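Local coordinates for neurotoxin (Clostridium botulinum, PDB 2QN0), which probably acts as the zinc endoprotease of botulinum neurotoxin type C1, cleaving SNARE proteins of the nerve terminal with dual substrate specificity, at residues A[249-257]-A[375-383]; A[37-45]-A[107-115]. All blocks are in the same frame, centred on the assembly; numbering follows the deposited sequence.

Interaction 1. Residues A[249-257]-A[375-383]; sequences ISSVTSNIF and YLSNVYTPV
Ile256, Leu376 and Val379 give up the most surface where the end of strand 248-253 and the loop running on from it lie against 375-383. Leu376 meets the strand with one branch: its CD1 rests against the CB of Ser251, 3.6 Å away, and also approaches Val252 O. With CG anti to the carbonyl carbon (chi1 -63°) and the chain beyond extended, CD1 is carried to the strand. The backbone oxygen of Leu376 is used as well, accepting a hydrogen bond of 2.8 Å from Thr253 OG1, which comes from above the carbonyl plane, 47° out of it. A water donates to that same hydroxyl oxygen and to Ser377 O, so Thr253 OG1 is held by two polar partners.

Strand 248-253 pairs with strand 261-266 in a two-stranded antiparallel hairpin, and 375-383 belongs to the irregular segment between helix 360-366 and strand 383-384; the side chain of Leu376 is about 10 Å from the zinc. Past the strand, Val379 N makes a weak bond of 3.4 Å to Ser254 O. The methyl CG2 of Val379 then meets Ile256 CG2 at 3.6 Å, the two side chains slanting across one another, though the isoleucine methyl is modelled too tightly against Tyr380 O for its exact place to be sure. Val379 also packs on Leu200, while Ile256 N bonds to Ser69 OG.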
loop_
_atom_site.group_PDB
_atom_site.type_symbol
_atom_site.label_atom_id
_atom_site.label_comp_id
_atom_site.label_asym_id
_atom_site.label_seq_id
_atom_site.Cartn_x
_atom_site.Cartn_y
_atom_site.Cartn_z
ATOM N N ILE A 249 17.934 -11.172 -1.232
ATOM C CA ILE A 249 19.363 -11.038 -1.473
ATOM C C ILE A 249 19.944 -10.546 -0.145
ATOM O O ILE A 249 19.488 -9.544 0.410
ATOM C CB ILE A 249 19.686 -10.048 -2.624
ATOM C CG1 ILE A 249 21.205 -9.892 -2.751
ATOM C CG2 ILE A 249 19.006 -8.700 -2.389
ATOM C CD1 ILE A 249 21.637 -9.052 -3.935
ATOM N N SER A 250 20.927 -11.269 0.385
ATOM C CA SER A 250 21.528 -10.898 1.665
ATOM C C SER A 250 22.298 -9.592 1.558
ATOM O O SER A 250 23.235 -9.468 0.766
ATOM C CB SER A 250 22.438 -12.024 2.165
ATOM O OG SER A 250 21.659 -13.155 2.515
ATOM N N SER A 251 21.894 -8.619 2.372
ATOM C CA SER A 251 22.498 -7.293 2.347
ATOM C C SER A 251 22.757 -6.757 3.753
ATOM O O SER A 251 22.603 -7.466 4.743
ATOM C CB SER A 251 21.558 -6.320 1.625
ATOM O OG SER A 251 21.007 -6.898 0.453
ATOM N N VAL A 252 23.140 -5.486 3.817
ATOM C CA VAL A 252 23.405 -4.826 5.088
ATOM C C VAL A 252 22.882 -3.396 5.056
ATOM O O VAL A 252 22.674 -2.815 3.994
ATOM C CB VAL A 252 24.920 -4.763 5.402
ATOM C CG1 VAL A 252 25.499 -6.174 5.497
ATOM C CG2 VAL A 252 25.638 -3.949 4.339
ATOM N N THR A 253 22.667 -2.838 6.239
ATOM C CA THR A 253 22.201 -1.467 6.368
ATOM C C THR A 253 22.408 -1.103 7.832
ATOM O O THR A 253 22.821 -1.946 8.630
ATOM C CB THR A 253 20.704 -1.330 5.986
ATOM O OG1 THR A 253 20.353 0.060 5.923
ATOM C CG2 THR A 253 19.817 -2.031 7.006
ATOM N N SER A 254 22.140 0.144 8.188
ATOM C CA SER A 254 22.310 0.561 9.570
ATOM C C SER A 254 21.094 1.357 10.020
ATOM O O SER A 254 20.715 2.344 9.383
ATOM C CB SER A 254 23.595 1.378 9.715
ATOM O OG SER A 254 23.639 2.440 8.782
ATOM N N ASN A 255 20.480 0.906 11.112
ATOM C CA ASN A 255 19.287 1.542 11.659
ATOM C C ASN A 255 19.561 2.892 12.299
ATOM O O ASN A 255 20.631 3.474 12.124
ATOM C CB ASN A 255 18.612 0.620 12.681
ATOM C CG ASN A 255 19.502 0.314 13.864
ATOM O OD1 ASN A 255 20.040 1.217 14.494
ATOM N ND2 ASN A 255 19.657 -0.966 14.178
ATOM N N ILE A 256 18.575 3.380 13.050
ATOM C CA ILE A 256 18.661 4.672 13.722
ATOM C C ILE A 256 19.631 4.688 14.905
ATOM O O ILE A 256 19.931 5.750 15.453
ATOM C CB ILE A 256 17.264 5.126 14.213
ATOM C CG1 ILE A 256 16.741 4.166 15.285
ATOM C CG2 ILE A 256 16.290 5.153 13.047
ATOM C CD1 ILE A 256 15.381 4.552 15.847
ATOM N N PHE A 257 20.113 3.510 15.295
ATOM C CA PHE A 257 21.049 3.380 16.408
ATOM C C PHE A 257 22.234 2.476 16.059
ATOM O O PHE A 257 23.360 2.951 15.901
ATOM C CB PHE A 257 20.338 2.811 17.641
ATOM C CG PHE A 257 19.240 3.689 18.172
ATOM C CD1 PHE A 257 19.495 5.010 18.527
ATOM C CD2 PHE A 257 17.954 3.187 18.338
ATOM C CE1 PHE A 257 18.483 5.820 19.039
ATOM C CE2 PHE A 257 16.935 3.988 18.848
ATOM C CZ PHE A 257 17.200 5.307 19.200
ATOM N N TYR A 375 16.763 1.867 -1.151
ATOM C CA TYR A 375 15.825 1.393 -0.140
ATOM C C TYR A 375 16.535 1.173 1.198
ATOM O O TYR A 375 15.968 1.428 2.260
ATOM C CB TYR A 375 15.173 0.088 -0.602
ATOM C CG TYR A 375 14.195 -0.487 0.395
ATOM C CD1 TYR A 375 12.970 0.136 0.640
ATOM C CD2 TYR A 375 14.497 -1.649 1.106
ATOM C CE1 TYR A 375 12.068 -0.388 1.573
ATOM C CE2 TYR A 375 13.603 -2.180 2.035
ATOM C CZ TYR A 375 12.391 -1.544 2.263
ATOM O OH TYR A 375 11.504 -2.065 3.178
ATOM N N LEU A 376 17.778 0.703 1.147
ATOM C CA LEU A 376 18.537 0.451 2.368
ATOM C C LEU A 376 19.430 1.610 2.813
ATOM O O LEU A 376 20.458 1.390 3.455
ATOM C CB LEU A 376 19.381 -0.821 2.213
ATOM C CG LEU A 376 18.584 -2.115 2.009
ATOM C CD1 LEU A 376 19.551 -3.292 1.877
ATOM C CD2 LEU A 376 17.627 -2.326 3.179
ATOM N N SER A 377 19.050 2.836 2.465
ATOM C CA SER A 377 19.825 4.005 2.883
ATOM C C SER A 377 19.870 3.992 4.402
ATOM O O SER A 377 18.897 3.601 5.049
ATOM C CB SER A 377 19.150 5.310 2.431
ATOM O OG SER A 377 19.415 5.617 1.070
ATOM N N ASN A 378 20.993 4.406 4.980
ATOM C CA ASN A 378 21.081 4.450 6.433
ATOM C C ASN A 378 20.039 5.461 6.893
ATOM O O ASN A 378 19.757 6.426 6.187
ATOM C CB ASN A 378 22.469 4.896 6.880
ATOM C CG ASN A 378 23.554 3.945 6.435
ATOM O OD1 ASN A 378 23.319 2.745 6.294
ATOM N ND2 ASN A 378 24.753 4.471 6.227
ATOM N N VAL A 379 19.461 5.240 8.065
ATOM C CA VAL A 379 18.451 6.157 8.569
ATOM C C VAL A 379 18.851 6.764 9.903
ATOM O O VAL A 379 19.730 6.256 10.598
ATOM C CB VAL A 379 17.079 5.460 8.708
ATOM C CG1 VAL A 379 16.620 4.957 7.341
ATOM C CG2 VAL A 379 17.168 4.307 9.695
ATOM N N TYR A 380 18.203 7.868 10.247
ATOM C CA TYR A 380 18.486 8.565 11.492
ATOM C C TYR A 380 17.212 8.632 12.316
ATOM O O TYR A 380 16.305 7.826 12.119
ATOM C CB TYR A 380 19.007 9.967 11.179
ATOM C CG TYR A 380 20.260 9.947 10.338
ATOM C CD1 TYR A 380 21.500 9.657 10.906
ATOM C CD2 TYR A 380 20.203 10.181 8.965
ATOM C CE1 TYR A 380 22.655 9.602 10.126
ATOM C CE2 TYR A 380 21.350 10.126 8.176
ATOM C CZ TYR A 380 22.570 9.838 8.761
ATOM O OH TYR A 380 23.703 9.789 7.981
ATOM N N THR A 381 17.131 9.580 13.245
ATOM C CA THR A 381 15.933 9.676 14.067
ATOM C C THR A 381 14.758 10.140 13.214
ATOM O O THR A 381 14.866 11.117 12.478
ATOM C CB THR A 381 16.119 10.666 15.235
ATOM O OG1 THR A 381 17.282 10.301 15.986
ATOM C CG2 THR A 381 14.908 10.627 16.157
ATOM N N PRO A 382 13.625 9.428 13.290
ATOM C CA PRO A 382 12.434 9.786 12.516
ATOM C C PRO A 382 11.888 11.140 12.957
ATOM O O PRO A 382 12.071 11.545 14.107
ATOM C CB PRO A 382 11.455 8.656 12.842
ATOM C CG PRO A 382 12.344 7.509 13.207
ATOM C CD PRO A 382 13.406 8.177 14.034
ATOM N N VAL A 383 11.227 11.835 12.040
ATOM C CA VAL A 383 10.638 13.132 12.352
ATOM C C VAL A 383 9.168 13.123 11.964
ATOM O O VAL A 383 8.704 12.226 11.261
ATOM C CB VAL A 383 11.340 14.290 11.590
ATOM C CG1 VAL A 383 12.788 14.415 12.047
ATOM C CG2 VAL A 383 11.273 14.055 10.086
HETATM O O HOH W 1 18.286 1.376 6.821
#

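Interaction 2. Residues A[37-45]-A[107-115]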
loop_
_atom_site.group_PDB
_atom_site.type_symbol
_atom_site.label_atom_id
_atom_site.label_comp_id
_atom_site.label_asym_id
_atom_site.label_seq_id
_atom_site.Cartn_x
_atom_site.Cartn_y
_atom_site.Cartn_z
ATOM N N PHE A 37 -14.221 4.335 5.751
ATOM C CA PHE A 37 -14.529 5.423 4.824
ATOM C C PHE A 37 -13.975 5.133 3.430
ATOM O O PHE A 37 -12.826 4.712 3.291
ATOM C CB PHE A 37 -13.910 6.719 5.346
ATOM C CG PHE A 37 -14.252 7.015 6.781
ATOM C CD1 PHE A 37 -15.256 7.927 7.097
ATOM C CD2 PHE A 37 -13.595 6.353 7.813
ATOM C CE1 PHE A 37 -15.603 8.174 8.427
ATOM C CE2 PHE A 37 -13.933 6.590 9.146
ATOM C CZ PHE A 37 -14.944 7.505 9.451
ATOM N N ARG A 38 -14.783 5.372 2.401
ATOM C CA ARG A 38 -14.350 5.124 1.025
ATOM C C ARG A 38 -13.598 6.333 0.472
ATOM O O ARG A 38 -14.189 7.391 0.242
ATOM C CB ARG A 38 -15.564 4.816 0.134
ATOM C CG ARG A 38 -15.210 4.348 -1.286
ATOM C CD ARG A 38 -16.369 4.583 -2.268
ATOM N NE ARG A 38 -17.593 3.868 -1.902
ATOM C CZ ARG A 38 -17.855 2.602 -2.219
ATOM N NH1 ARG A 38 -16.979 1.891 -2.916
ATOM N NH2 ARG A 38 -19.002 2.048 -1.841
ATOM N N ILE A 39 -12.291 6.182 0.268
ATOM C CA ILE A 39 -11.474 7.266 -0.270
ATOM C C ILE A 39 -11.937 7.544 -1.697
ATOM O O ILE A 39 -12.217 8.684 -2.070
ATOM C CB ILE A 39 -9.970 6.881 -0.273
ATOM C CG1 ILE A 39 -9.501 6.645 1.165
ATOM C CG2 ILE A 39 -9.147 7.977 -0.947
ATOM C CD1 ILE A 39 -8.043 6.237 1.289
ATOM N N THR A 40 -12.008 6.482 -2.493
ATOM C CA THR A 40 -12.477 6.567 -3.869
ATOM C C THR A 40 -12.578 5.149 -4.413
ATOM O O THR A 40 -11.754 4.296 -4.093
ATOM C CB THR A 40 -11.532 7.410 -4.760
ATOM O OG1 THR A 40 -12.115 7.555 -6.062
ATOM C CG2 THR A 40 -10.168 6.749 -4.895
ATOM N N GLY A 41 -13.606 4.885 -5.211
ATOM C CA GLY A 41 -13.770 3.554 -5.764
ATOM C C GLY A 41 -13.671 2.442 -4.734
ATOM O O GLY A 41 -14.347 2.470 -3.701
ATOM N N ASN A 42 -12.806 1.468 -5.001
ATOM C CA ASN A 42 -12.648 0.329 -4.112
ATOM C C ASN A 42 -11.516 0.460 -3.092
ATOM O O ASN A 42 -11.016 -0.539 -2.581
ATOM C CB ASN A 42 -12.468 -0.940 -4.949
ATOM C CG ASN A 42 -13.638 -1.183 -5.897
ATOM O OD1 ASN A 42 -13.448 -1.564 -7.051
ATOM N ND2 ASN A 42 -14.854 -0.968 -5.404
ATOM N N ILE A 43 -11.111 1.692 -2.802
ATOM C CA ILE A 43 -10.069 1.935 -1.808
ATOM C C ILE A 43 -10.751 2.492 -0.557
ATOM O O ILE A 43 -11.391 3.543 -0.609
ATOM C CB ILE A 43 -9.039 2.975 -2.282
ATOM C CG1 ILE A 43 -8.315 2.475 -3.537
ATOM C CG2 ILE A 43 -8.023 3.233 -1.161
ATOM C CD1 ILE A 43 -7.336 3.490 -4.114
ATOM N N TRP A 44 -10.609 1.783 0.557
ATOM C CA TRP A 44 -11.211 2.192 1.821
ATOM C C TRP A 44 -10.155 2.446 2.881
ATOM O O TRP A 44 -9.029 1.959 2.784
ATOM C CB TRP A 44 -12.144 1.099 2.344
ATOM C CG TRP A 44 -13.370 0.888 1.523
ATOM C CD1 TRP A 44 -13.457 0.261 0.311
ATOM C CD2 TRP A 44 -14.692 1.327 1.847
ATOM N NE1 TRP A 44 -14.759 0.283 -0.141
ATOM C CE2 TRP A 44 -15.535 0.933 0.784
ATOM C CE3 TRP A 44 -15.246 2.019 2.935
ATOM C CZ2 TRP A 44 -16.909 1.208 0.776
ATOM C CZ3 TRP A 44 -16.614 2.294 2.927
ATOM C CH2 TRP A 44 -17.428 1.888 1.852
ATOM N N VAL A 45 -10.524 3.217 3.898
ATOM C CA VAL A 45 -9.616 3.482 4.998
ATOM C C VAL A 45 -10.333 3.261 6.326
ATOM O O VAL A 45 -11.466 3.710 6.515
ATOM C CB VAL A 45 -9.053 4.927 4.957
ATOM C CG1 VAL A 45 -10.183 5.938 4.962
ATOM C CG2 VAL A 45 -8.132 5.157 6.157
ATOM N N ILE A 107 -3.923 5.578 -8.519
ATOM C CA ILE A 107 -5.174 5.552 -7.766
ATOM C C ILE A 107 -6.308 4.961 -8.603
ATOM O O ILE A 107 -7.120 4.175 -8.108
ATOM C CB ILE A 107 -5.561 6.975 -7.298
ATOM C CG1 ILE A 107 -4.503 7.493 -6.319
ATOM C CG2 ILE A 107 -6.933 6.957 -6.628
ATOM C CD1 ILE A 107 -4.654 8.965 -5.945
ATOM N N TYR A 108 -6.361 5.336 -9.875
ATOM C CA TYR A 108 -7.399 4.831 -10.763
ATOM C C TYR A 108 -7.355 3.306 -10.830
ATOM O O TYR A 108 -8.372 2.632 -10.663
ATOM C CB TYR A 108 -7.219 5.402 -12.170
ATOM C CG TYR A 108 -8.172 4.806 -13.180
ATOM C CD1 TYR A 108 -9.513 5.186 -13.214
ATOM C CD2 TYR A 108 -7.745 3.817 -14.066
ATOM C CE1 TYR A 108 -10.408 4.593 -14.108
ATOM C CE2 TYR A 108 -8.630 3.217 -14.960
ATOM C CZ TYR A 108 -9.958 3.610 -14.973
ATOM O OH TYR A 108 -10.837 3.011 -15.848
ATOM N N ARG A 109 -6.172 2.757 -11.077
ATOM C CA ARG A 109 -6.043 1.309 -11.179
ATOM C C ARG A 109 -6.407 0.590 -9.887
ATOM O O ARG A 109 -7.189 -0.359 -9.897
ATOM C CB ARG A 109 -4.623 0.936 -11.614
ATOM C CG ARG A 109 -4.266 1.505 -12.979
ATOM C CD ARG A 109 -2.955 0.958 -13.506
ATOM N NE ARG A 109 -2.551 1.664 -14.719
ATOM C CZ ARG A 109 -1.559 1.287 -15.517
ATOM N NH1 ARG A 109 -0.857 0.196 -15.241
ATOM N NH2 ARG A 109 -1.261 2.012 -16.587
ATOM N N LEU A 110 -5.846 1.039 -8.771
ATOM C CA LEU A 110 -6.137 0.406 -7.489
ATOM C C LEU A 110 -7.602 0.518 -7.063
ATOM O O LEU A 110 -8.118 -0.360 -6.372
ATOM C CB LEU A 110 -5.254 1.005 -6.393
ATOM C CG LEU A 110 -3.776 0.602 -6.428
ATOM C CD1 LEU A 110 -3.013 1.361 -5.350
ATOM C CD2 LEU A 110 -3.654 -0.902 -6.207
ATOM N N SER A 111 -8.270 1.588 -7.475
ATOM C CA SER A 111 -9.659 1.795 -7.084
ATOM C C SER A 111 -10.672 1.285 -8.093
ATOM O O SER A 111 -11.868 1.289 -7.811
ATOM C CB SER A 111 -9.917 3.285 -6.833
ATOM O OG SER A 111 -9.861 4.023 -8.041
ATOM N N THR A 112 -10.199 0.833 -9.253
ATOM C CA THR A 112 -11.095 0.345 -10.299
ATOM C C THR A 112 -10.945 -1.139 -10.623
ATOM O O THR A 112 -11.936 -1.866 -10.665
ATOM C CB THR A 112 -10.898 1.148 -11.599
ATOM O OG1 THR A 112 -11.091 2.542 -11.328
ATOM C CG2 THR A 112 -11.895 0.702 -12.657
ATOM N N ASP A 113 -9.720 -1.596 -10.874
ATOM C CA ASP A 113 -9.522 -3.009 -11.186
ATOM C C ASP A 113 -9.679 -3.844 -9.928
ATOM O O ASP A 113 -9.365 -3.390 -8.830
ATOM C CB ASP A 113 -8.150 -3.247 -11.825
ATOM C CG ASP A 113 -8.098 -2.777 -13.269
ATOM O OD1 ASP A 113 -9.147 -2.829 -13.942
ATOM O OD2 ASP A 113 -7.017 -2.372 -13.739
ATOM N N ILE A 114 -10.168 -5.068 -10.088
ATOM C CA ILE A 114 -10.399 -5.935 -8.944
ATOM C C ILE A 114 -9.648 -7.262 -8.997
ATOM O O ILE A 114 -9.190 -7.694 -10.054
ATOM C CB ILE A 114 -11.899 -6.278 -8.818
ATOM C CG1 ILE A 114 -12.335 -7.126 -10.019
ATOM C CG2 ILE A 114 -12.731 -4.997 -8.777
ATOM C CD1 ILE A 114 -13.669 -7.832 -9.825
ATOM N N PRO A 115 -9.496 -7.915 -7.836
ATOM C CA PRO A 115 -8.807 -9.205 -7.791
ATOM C C PRO A 115 -9.686 -10.177 -8.567
ATOM O O PRO A 115 -10.909 -10.023 -8.581
ATOM C CB PRO A 115 -8.816 -9.550 -6.306
ATOM C CG PRO A 115 -8.782 -8.212 -5.644
ATOM C CD PRO A 115 -9.759 -7.412 -6.476
HETATM O O HOH W 2 -12.079 5.611 -8.153
HETATM O O HOH W 3 -14.864 -1.770 -9.602
#
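Asn42 and Ser111 supply the direct hydrogen bond of this contact, a case in which a tight turn docks on the last turn of a helix through a backbone bond. Asn42 N donates to Ser111 O over 3.0 Å, with the donor tilted only 16° from the carbonyl plane. Gly41 adds a CA-H...O contact to the same oxygen. The glycine is the second residue of a type II' turn from Thr40 to Ile43; its positive phi suits glycine, and the absence of a side chain lets the turn come close to Ser111 O.

Two waters extend the polar seam. One links Thr40 OG1 with Ser111 OG, donating to the serine; the other donates to Asn42 OD1 and to Thr112 O. Ser111 OG itself turns back on its helix and donates to Ile107 O over 2.7 Å, a position reached with chi1 at 69°. That carbonyl also accepts from Ser111 N, the two donors arriving from opposite faces of its plane; the bond directs the hydroxyl hydrogen back to the helix, and OG can still accept from the water.

The apolar part is made by Ile43 and Thr40. Ile43 extends CG1 and CD1 over Ser111 CB, and CD1 continues to Leu110 CB at 4.0 Å. Thr40 CG2 meets Ile107 CG2 at 3.7 Å, the two side chains crossing at about a right angle. A classic beta bulge, Ile39 and Thr40 facing Ile43, shapes the hairpin here.

Strand 43-45 runs nearly perpendicular to helix 107-112 (86°, axes 9.2 Å apart). Helix 80-97 touches Ile39 and Ile107, helix 223-238, which carries two zinc-binding histidines, covers Leu110, and strand 156-159 pairs with Trp44 in the mixed sheet.

From the N terminus, interaction 2 comes first: the turn between strands 34-38 and 43-46 of the mixed sheet is met again by the end of helix 101-112, closing a loop of 61 intervening residues that includes helix 80-97. Interaction 1 opens later, after the zinc-binding His229 and His233, when the hairpin strand 248-253 is rejoined by the loop at 375-383 across 117 residues, 62 of them helical. The two closures are in series, neither nested nor crossed. They lie on opposite sides of the chain's centre, their own centres about 32 Å apart: one ties sheet to helix, the other hairpin to the loop that precedes strand 383-384.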